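SusD homolog from Bacteroides thetaiotaomicron probably binds glycans at the outer membrane as a SusD-like lipoprotein, handing them to a partner transporter for uptake, as in related Sus systems. Local coordinates of one contact, PDB 3SGH (chain A, 1.70 Å), residues 326-331 and 409-414, beside the matching contact of the related SusD homolog from Bacteroides thetaiotaomicron, PDB 4MRU (chain B, 1.90 Å), residues 334-339 and 414-419. Both blocks share one frame: the second was fitted to the first on N, CA, C and O of the twelve residues, RMSD 0.31 Å. Numbering follows each deposited sequence.

Structure 1 (3SGH).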
loop_
_atom_site.group_PDB
_atom_site.type_symbol
_atom_site.label_atom_id
_atom_site.label_comp_id
_atom_site.label_asym_id
_atom_site.label_seq_id
_atom_site.Cartn_x
_atom_site.Cartn_y
_atom_site.Cartn_z
ATOM N N ARG A 326 11.868 5.840 -8.845
ATOM C CA ARG A 326 13.090 6.363 -9.463
ATOM C C ARG A 326 13.084 7.887 -9.510
ATOM O O ARG A 326 14.124 8.513 -9.344
ATOM C CB ARG A 326 13.307 5.742 -10.873
ATOM C CG ARG A 326 13.752 4.283 -10.781
ATOM C CD ARG A 326 13.947 3.645 -12.135
ATOM N NE ARG A 326 12.678 3.454 -12.812
ATOM C CZ ARG A 326 12.543 3.002 -14.056
ATOM N NH1 ARG A 326 13.615 2.674 -14.773
ATOM N NH2 ARG A 326 11.344 2.854 -14.581
ATOM N N ALA A 327 11.925 8.507 -9.699
ATOM C CA ALA A 327 11.856 9.963 -9.696
ATOM C C ALA A 327 12.293 10.480 -8.335
ATOM O O ALA A 327 13.089 11.390 -8.255
ATOM C CB ALA A 327 10.436 10.455 -10.050
ATOM N N GLU A 328 11.755 9.883 -7.254
ATOM C CA GLU A 328 12.118 10.281 -5.910
ATOM C C GLU A 328 13.614 10.029 -5.664
ATOM O O GLU A 328 14.276 10.869 -5.101
ATOM C CB GLU A 328 11.245 9.615 -4.822
ATOM C CG GLU A 328 11.648 10.147 -3.446
ATOM C CD GLU A 328 10.765 9.720 -2.288
ATOM O OE1 GLU A 328 9.887 8.850 -2.458
ATOM O OE2 GLU A 328 11.009 10.291 -1.176
ATOM N N GLY A 329 14.114 8.861 -6.062
ATOM C CA GLY A 329 15.522 8.556 -5.943
ATOM C C GLY A 329 16.355 9.625 -6.639
ATOM O O GLY A 329 17.356 10.094 -6.087
ATOM N N ALA A 330 15.921 10.059 -7.812
ATOM C CA ALA A 330 16.655 11.120 -8.516
ATOM C C ALA A 330 16.669 12.438 -7.745
ATOM O O ALA A 330 17.717 13.122 -7.689
ATOM C CB ALA A 330 16.099 11.288 -9.976
ATOM N N LEU A 331 15.534 12.810 -7.157
ATOM C CA LEU A 331 15.450 13.997 -6.277
ATOM C C LEU A 331 16.418 13.928 -5.089
ATOM O O LEU A 331 16.931 14.960 -4.606
ATOM C CB LEU A 331 14.034 14.171 -5.750
ATOM C CG LEU A 331 12.987 14.585 -6.815
ATOM C CD1 LEU A 331 11.671 14.743 -6.064
ATOM C CD2 LEU A 331 13.412 15.885 -7.509
ATOM N N ARG A 409 5.134 17.006 -5.545
ATOM C CA ARG A 409 4.659 16.752 -6.887
ATOM C C ARG A 409 4.819 15.279 -7.274
ATOM O O ARG A 409 3.848 14.626 -7.701
ATOM C CB ARG A 409 5.409 17.641 -7.878
ATOM C CG ARG A 409 4.949 17.478 -9.304
ATOM C CD ARG A 409 5.432 18.619 -10.191
ATOM N NE ARG A 409 4.678 19.839 -9.915
ATOM C CZ ARG A 409 5.130 20.967 -9.368
ATOM N NH1 ARG A 409 6.412 21.146 -9.047
ATOM N NH2 ARG A 409 4.277 21.965 -9.186
ATOM N N VAL A 410 6.041 14.757 -7.107
ATOM C CA VAL A 410 6.287 13.335 -7.362
ATOM C C VAL A 410 5.335 12.417 -6.554
ATOM O O VAL A 410 4.679 11.526 -7.089
ATOM C CB VAL A 410 7.764 13.001 -7.144
ATOM C CG1 VAL A 410 8.038 11.498 -7.065
ATOM C CG2 VAL A 410 8.629 13.687 -8.245
ATOM N N LEU A 411 5.310 12.593 -5.233
ATOM C CA LEU A 411 4.525 11.721 -4.381
ATOM C C LEU A 411 3.015 11.871 -4.515
ATOM O O LEU A 411 2.277 10.889 -4.340
ATOM C CB LEU A 411 4.955 11.883 -2.919
ATOM C CG LEU A 411 6.399 11.490 -2.722
ATOM C CD1 LEU A 411 6.740 11.589 -1.231
ATOM C CD2 LEU A 411 6.656 10.093 -3.263
ATOM N N THR A 412 2.535 13.054 -4.861
ATOM C CA THR A 412 1.100 13.223 -5.164
ATOM C C THR A 412 0.672 12.448 -6.423
ATOM O O THR A 412 -0.352 11.728 -6.403
ATOM C CB THR A 412 0.716 14.717 -5.254
ATOM O OG1 THR A 412 1.052 15.343 -4.011
ATOM C CG2 THR A 412 -0.810 14.894 -5.507
ATOM N N GLN A 413 1.381 12.623 -7.545
ATOM C CA GLN A 413 1.061 11.847 -8.759
ATOM C C GLN A 413 1.320 10.345 -8.533
ATOM O O GLN A 413 0.591 9.505 -9.031
ATOM C CB GLN A 413 1.794 12.371 -9.987
ATOM C CG GLN A 413 1.280 13.710 -10.432
ATOM C CD GLN A 413 -0.157 13.632 -10.972
ATOM O OE1 GLN A 413 -0.536 12.642 -11.530
ATOM N NE2 GLN A 413 -0.944 14.672 -10.761
ATOM N N LYS A 414 2.338 10.013 -7.754
ATOM C CA LYS A 414 2.562 8.598 -7.444
ATOM C C LYS A 414 1.348 8.008 -6.727
ATOM O O LYS A 414 0.912 6.863 -6.996
ATOM C CB LYS A 414 3.801 8.425 -6.588
ATOM C CG LYS A 414 4.063 6.993 -6.138
ATOM C CD LYS A 414 5.226 7.003 -5.114
ATOM C CE LYS A 414 5.513 5.686 -4.481
ATOM N NZ LYS A 414 6.481 5.818 -3.363
HETATM O O HOH W 1 8.644 7.431 -4.424
#

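Structure 2 (4MRU).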
loop_
_atom_site.group_PDB
_atom_site.type_symbol
_atom_site.label_atom_id
_atom_site.label_comp_id
_atom_site.label_asym_id
_atom_site.label_seq_id
_atom_site.Cartn_x
_atom_site.Cartn_y
_atom_site.Cartn_z
ATOM N N ARG B 334 11.821 6.026 -8.838
ATOM C CA ARG B 334 13.065 6.469 -9.447
ATOM C C ARG B 334 13.146 7.998 -9.475
ATOM O O ARG B 334 14.222 8.547 -9.286
ATOM C CB ARG B 334 13.238 5.862 -10.853
ATOM C CG ARG B 334 13.480 4.367 -10.775
ATOM C CD ARG B 334 13.432 3.705 -12.118
ATOM N NE ARG B 334 14.704 3.813 -12.816
ATOM C CZ ARG B 334 14.907 3.309 -14.019
ATOM N NH1 ARG B 334 13.916 2.696 -14.654
ATOM N NH2 ARG B 334 16.106 3.394 -14.582
ATOM N N ALA B 335 12.023 8.694 -9.692
ATOM C CA ALA B 335 12.050 10.138 -9.675
ATOM C C ALA B 335 12.500 10.667 -8.321
ATOM O O ALA B 335 13.298 11.577 -8.270
ATOM C CB ALA B 335 10.681 10.753 -10.045
ATOM N N GLU B 336 11.896 10.162 -7.254
ATOM C CA GLU B 336 12.305 10.533 -5.875
ATOM C C GLU B 336 13.765 10.203 -5.603
ATOM O O GLU B 336 14.533 11.032 -5.062
ATOM C CB GLU B 336 11.420 9.843 -4.846
ATOM C CG GLU B 336 11.859 10.177 -3.433
ATOM C CD GLU B 336 10.981 9.600 -2.343
ATOM O OE1 GLU B 336 9.942 8.992 -2.676
ATOM O OE2 GLU B 336 11.338 9.745 -1.155
ATOM N N GLY B 337 14.166 8.988 -5.983
ATOM C CA GLY B 337 15.557 8.578 -5.817
ATOM C C GLY B 337 16.495 9.582 -6.478
ATOM O O GLY B 337 17.514 10.006 -5.897
ATOM N N ALA B 338 16.164 9.954 -7.714
ATOM C CA ALA B 338 16.990 10.847 -8.479
ATOM C C ALA B 338 17.052 12.254 -7.825
ATOM O O ALA B 338 18.116 12.857 -7.739
ATOM C CB ALA B 338 16.502 10.926 -9.930
ATOM N N LEU B 339 15.911 12.721 -7.334
ATOM C CA LEU B 339 15.842 13.967 -6.629
ATOM C C LEU B 339 16.731 13.936 -5.392
ATOM O O LEU B 339 17.320 14.946 -5.030
ATOM C CB LEU B 339 14.402 14.269 -6.254
ATOM C CG LEU B 339 14.139 15.696 -5.823
ATOM C CD1 LEU B 339 14.304 16.712 -6.961
ATOM C CD2 LEU B 339 12.743 15.795 -5.257
ATOM N N ARG B 414 4.944 16.862 -5.464
ATOM C CA ARG B 414 4.271 16.494 -6.725
ATOM C C ARG B 414 4.604 15.040 -7.137
ATOM O O ARG B 414 3.720 14.363 -7.623
ATOM C CB ARG B 414 4.518 17.508 -7.872
ATOM C CG ARG B 414 5.940 17.835 -8.236
ATOM C CD ARG B 414 5.960 18.687 -9.504
ATOM N NE ARG B 414 5.128 19.870 -9.355
ATOM C CZ ARG B 414 5.513 20.990 -8.739
ATOM N NH1 ARG B 414 6.720 21.087 -8.189
ATOM N NH2 ARG B 414 4.685 21.997 -8.628
ATOM N N ILE B 415 5.839 14.564 -6.929
ATOM C CA ILE B 415 6.150 13.170 -7.235
ATOM C C ILE B 415 5.195 12.256 -6.440
ATOM O O ILE B 415 4.566 11.376 -6.981
ATOM C CB ILE B 415 7.609 12.824 -6.917
ATOM C CG1 ILE B 415 8.555 13.543 -7.889
ATOM C CG2 ILE B 415 7.816 11.308 -6.929
ATOM C CD1 ILE B 415 9.990 13.495 -7.481
ATOM N N ILE B 416 5.045 12.503 -5.152
ATOM C CA ILE B 416 4.265 11.625 -4.322
ATOM C C ILE B 416 2.778 11.820 -4.589
ATOM O O ILE B 416 1.975 10.850 -4.595
ATOM C CB ILE B 416 4.570 11.860 -2.826
ATOM C CG1 ILE B 416 6.030 11.523 -2.468
ATOM C CG2 ILE B 416 3.621 11.036 -1.963
ATOM C CD1 ILE B 416 6.481 10.090 -2.722
ATOM N N THR B 417 2.375 13.051 -4.846
ATOM C CA THR B 417 0.955 13.308 -5.203
ATOM C C THR B 417 0.564 12.558 -6.469
ATOM O O THR B 417 -0.479 11.895 -6.531
ATOM C CB THR B 417 0.691 14.796 -5.368
ATOM O OG1 THR B 417 0.861 15.439 -4.101
ATOM C CG2 THR B 417 -0.740 15.060 -5.836
ATOM N N GLN B 418 1.400 12.667 -7.493
ATOM C CA GLN B 418 1.136 11.935 -8.750
ATOM C C GLN B 418 1.203 10.407 -8.575
ATOM O O GLN B 418 0.408 9.668 -9.143
ATOM C CB GLN B 418 2.068 12.445 -9.841
ATOM C CG GLN B 418 1.640 13.824 -10.321
ATOM C CD GLN B 418 0.242 13.802 -10.934
ATOM O OE1 GLN B 418 -0.118 12.902 -11.737
ATOM N NE2 GLN B 418 -0.489 14.843 -10.691
ATOM N N LYS B 419 2.143 9.946 -7.765
ATOM C CA LYS B 419 2.217 8.517 -7.438
ATOM C C LYS B 419 0.944 8.067 -6.760
ATOM O O LYS B 419 0.433 6.975 -7.051
ATOM C CB LYS B 419 3.432 8.211 -6.552
ATOM C CG LYS B 419 3.641 6.738 -6.397
ATOM C CD LYS B 419 4.947 6.405 -5.748
ATOM C CE LYS B 419 5.030 6.821 -4.292
ATOM N NZ LYS B 419 6.296 6.227 -3.748
HETATM O O HOH W 2 8.494 7.985 -4.784
#

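Structure 1 (3SGH)
With CG1 anti to its backbone N (chi1 166°) and CG2 beside that nitrogen, Val-410 sets both methyls against helix 319-331. CG1 lies 4.0 Å from Ala-327 CB, while CG2 meets Leu-331 CD1 at 3.9 Å. The two helices, 319-331 and 403-417, run antiparallel (171°) with segment axes 10.0 Å apart, a buried pairing within the alpha-helical, TPR-like body of the SusD fold. Ala-327, with only a methyl, probably helps Val-410 CG1 come within 4.1 Å of Glu-328 N. The next residue, Glu-328, has an extended side chain with CG anti to the backbone N; it crosses the Leu-411 side chain at an angle, with OE1 3.6 Å from CD2 of Leu-411. The same oxygen accepts a hydrogen bond from water 1, which in turn accepts one from Lys-414 NZ at 2.9 Å, so the opposite charges are joined through water. Arg-431 forms a salt bridge with Glu-328 OE2, and Asp-428 one with Lys-414 NZ, tying helix 424-432 to this charged border of the apolar patch.

Structure 2 (4MRU)
In Ile-415, CG2 stands anti to the backbone N and CG1 beside it (chi1 -69°), and the extended chi2 of 168° carries CD1 on toward helix 327-339. CD1 lies between Ala-335 CB, at 3.8 Å, and Leu-339 CD2, at 4.2 Å. Ala-335, with only a methyl, probably helps Ile-415 CD1 come within 3.8 Å of Glu-336 N. The next residue, Glu-336, has an extended side chain with CG anti to the backbone N; it crosses the Ile-416 side chain at an angle, with OE1 3.6 Å from CD1 of Ile-416, the end of the CG1 branch. The same oxygen accepts a hydrogen bond from water 2, which in turn accepts one from Lys-419 NZ at 3.0 Å, so that the opposite charges are linked through water. Arg-436 forms a salt bridge with Glu-336 OE2, as does Arg-340, and Glu-433 pairs with Lys-419 NZ; helix 427-437 is thereby fastened to the charged edge of this apolar pairing.

Comparison
The main change from structure 1 to structure 2 is an added methyl at the centre of the helix pair. Val-410(A) becomes Ile-415(B), with CA and CB atoms that coincide within the error. CG1 of Val-410(A) and CG2 of Ile-415(B) are 0.3 Å apart after superposition, and CG2 of Val-410(A) and CG1 of Ile-415(B) 0.4 Å apart, so the branches overlay and CD1 of Ile-415(B) is the addition, without a counterpart in Val-410(A). It extends toward the neighbouring helix, where the models also differ in a leucine: chi1 is -69° in Leu-331(A) against -165° in Leu-339(B), chi2 -178° against 67°. Their CG atoms are 1.9 Å apart, and the places of CG, CD1 and CD2 of Leu-331(A) are left in Leu-339(B), yet Leu-331(A) touches Val-410(A) as Leu-339(B) touches Ile-415(B). Contacts with Ala-327(A)/Ala-335(B) and Glu-328(A)/Glu-336(B) also persist.

At the next position, Leu-411(A) gives way to Ile-416(B). CD2 of Leu-411(A) and CD1 of Ile-416(B) lie 0.6 Å apart, and a methyl remains against Glu-328(A)/Glu-336(B), which keeps its place; water 1 and water 2 lie at the same place. CD1 of Leu-411(A) goes and CG2 of Ile-416(B) comes, each without a counterpart, which probably puts a methyl nearer the backbone.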